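Local coordinates for glutamine aminotransferase class-II domain protein (Ruegeria pomeroyi, PDB 3MDN) that probably acts as a class-II glutamine amidotransferase, using an Ntn-hydrolase-type domain to release ammonia from glutamine, at residues H102-R107 and G141-E146. Sequence-based numbering, arbitrary orientation.
Sequences HPFAAR and GSTDSE
At the start of helix 144-154, packed on strand 104-106 of the Ntn-type amidotransferase domain, the Phe104 ring lies across the first residues of the helix. Glu146 CB makes a CH-pi contact over one ring face, 3.8 Å from the centroid of Phe104 and 20° off its normal. With CG anti to its backbone N (chi1 -172°), Glu146 sets CG 3.8 Å from Phe104 CD1 and CE1; the extended chain then carries the carboxylate on, its plane 27° from that of the ring. Phe149, farther along the same helix, also touches Phe104. Thr143 is the N-cap of this helix: its OG1 accepts from Glu146 N at 3.1 Å and also approaches Phe104 CZ obliquely, at 3.5 Å. Between these two residues, Ser145 CB sits 3.7 Å from Phe104 CE2, while Ser145 OG lies at the edge of the His102 ring near NE2, though the position of this hydroxyl is less certain. Glu146 OE1 takes Gly141 N on its syn lone pair at 2.9 Å and forms a salt bridge with Arg139; OE2 accepts from Lys140 N. An alanine in place of Glu146 would probably leave Gly141 N and the Arg139 charge without their carboxylate partner and uncover the CD1 side of Phe104.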
loop_
_atom_site.group_PDB
_atom_site.type_symbol
_atom_site.label_atom_id
_atom_site.label_comp_id
_atom_site.label_asym_id
_atom_site.label_seq_id
_atom_site.Cartn_x
_atom_site.Cartn_y
_atom_site.Cartn_z
ATOM N N HIS D 102 13.644 2.576 -8.020
ATOM C CA HIS D 102 14.135 2.223 -9.357
ATOM C C HIS D 102 13.395 0.954 -9.754
ATOM O O HIS D 102 12.704 0.360 -8.932
ATOM C CB HIS D 102 15.616 1.963 -9.350
ATOM C CG HIS D 102 16.450 3.059 -8.756
ATOM N ND1 HIS D 102 16.156 3.668 -7.546
ATOM C CD2 HIS D 102 17.608 3.609 -9.181
ATOM C CE1 HIS D 102 17.089 4.557 -7.263
ATOM N NE2 HIS D 102 17.992 4.525 -8.229
ATOM N N PRO D 103 13.447 0.573 -11.026
ATOM C CA PRO D 103 13.965 1.314 -12.154
ATOM C C PRO D 103 13.085 2.514 -12.485
ATOM O O PRO D 103 11.985 2.650 -11.931
ATOM C CB PRO D 103 13.907 0.297 -13.299
ATOM C CG PRO D 103 13.742 -1.030 -12.632
ATOM C CD PRO D 103 12.918 -0.734 -11.441
ATOM N N PHE D 104 13.635 3.392 -13.317
ATOM C CA PHE D 104 12.949 4.490 -13.975
ATOM C C PHE D 104 12.798 4.123 -15.462
ATOM O O PHE D 104 13.528 3.295 -15.987
ATOM C CB PHE D 104 13.751 5.784 -13.801
ATOM C CG PHE D 104 13.959 6.174 -12.341
ATOM C CD1 PHE D 104 12.941 6.818 -11.629
ATOM C CD2 PHE D 104 15.145 5.850 -11.670
ATOM C CE1 PHE D 104 13.112 7.167 -10.287
ATOM C CE2 PHE D 104 15.328 6.199 -10.341
ATOM C CZ PHE D 104 14.301 6.863 -9.647
ATOM N N ALA D 105 11.801 4.683 -16.130
ATOM C CA ALA D 105 11.580 4.335 -17.528
ATOM C C ALA D 105 11.039 5.552 -18.222
ATOM O O ALA D 105 10.262 6.309 -17.639
ATOM C CB ALA D 105 10.557 3.177 -17.642
ATOM N N ALA D 106 11.446 5.741 -19.466
ATOM C CA ALA D 106 10.872 6.792 -20.290
ATOM C C ALA D 106 11.093 6.347 -21.728
ATOM O O ALA D 106 12.205 5.955 -22.082
ATOM C CB ALA D 106 11.541 8.135 -20.001
ATOM N N ARG D 107 10.029 6.370 -22.529
ATOM C CA ARG D 107 10.072 5.851 -23.895
ATOM C C ARG D 107 10.532 4.382 -23.933
ATOM O O ARG D 107 9.998 3.570 -23.198
ATOM C CB ARG D 107 10.987 6.731 -24.745
ATOM C CG ARG D 107 10.457 8.143 -24.837
ATOM C CD ARG D 107 11.431 9.048 -25.543
ATOM N NE ARG D 107 10.899 10.408 -25.500
ATOM C CZ ARG D 107 11.460 11.448 -26.094
ATOM N NH1 ARG D 107 12.593 11.280 -26.788
ATOM N NH2 ARG D 107 10.892 12.646 -25.994
ATOM N N GLY D 141 9.839 12.366 -9.200
ATOM C CA GLY D 141 10.195 12.379 -7.781
ATOM C C GLY D 141 11.355 13.318 -7.523
ATOM O O GLY D 141 11.560 14.302 -8.254
ATOM N N SER D 142 12.127 13.019 -6.487
ATOM C CA SER D 142 13.159 13.937 -6.091
ATOM C C SER D 142 14.530 13.282 -5.938
ATOM O O SER D 142 15.427 13.888 -5.358
ATOM C CB SER D 142 12.752 14.692 -4.820
ATOM O OG SER D 142 12.836 13.851 -3.686
ATOM N N THR D 143 14.725 12.077 -6.469
ATOM C CA THR D 143 16.039 11.442 -6.332
ATOM C C THR D 143 17.123 11.914 -7.316
ATOM O O THR D 143 16.829 12.416 -8.420
ATOM C CB THR D 143 15.984 9.883 -6.427
ATOM O OG1 THR D 143 15.728 9.469 -7.784
ATOM C CG2 THR D 143 14.979 9.304 -5.446
ATOM N N ASP D 144 18.373 11.685 -6.921
ATOM C CA ASP D 144 19.533 11.897 -7.796
ATOM C C ASP D 144 19.598 10.881 -8.904
ATOM O O ASP D 144 20.001 11.198 -10.006
ATOM C CB ASP D 144 20.837 11.925 -7.021
ATOM C CG ASP D 144 21.015 10.713 -6.089
ATOM O OD1 ASP D 144 20.334 9.678 -6.247
ATOM O OD2 ASP D 144 21.876 10.794 -5.183
ATOM N N SER D 145 19.189 9.652 -8.610
ATOM C CA SER D 145 19.148 8.605 -9.627
ATOM C C SER D 145 18.296 9.008 -10.814
ATOM O O SER D 145 18.673 8.770 -11.955
ATOM C CB SER D 145 18.590 7.315 -9.028
ATOM O OG SER D 145 19.402 6.898 -7.947
ATOM N N GLU D 146 17.136 9.598 -10.537
ATOM C CA GLU D 146 16.180 9.956 -11.586
ATOM C C GLU D 146 16.724 11.106 -12.417
ATOM O O GLU D 146 16.631 11.092 -13.633
ATOM C CB GLU D 146 14.809 10.268 -11.004
ATOM C CG GLU D 146 13.736 10.464 -12.077
ATOM C CD GLU D 146 12.376 10.808 -11.547
ATOM O OE1 GLU D 146 12.272 11.529 -10.511
ATOM O OE2 GLU D 146 11.388 10.398 -12.216
#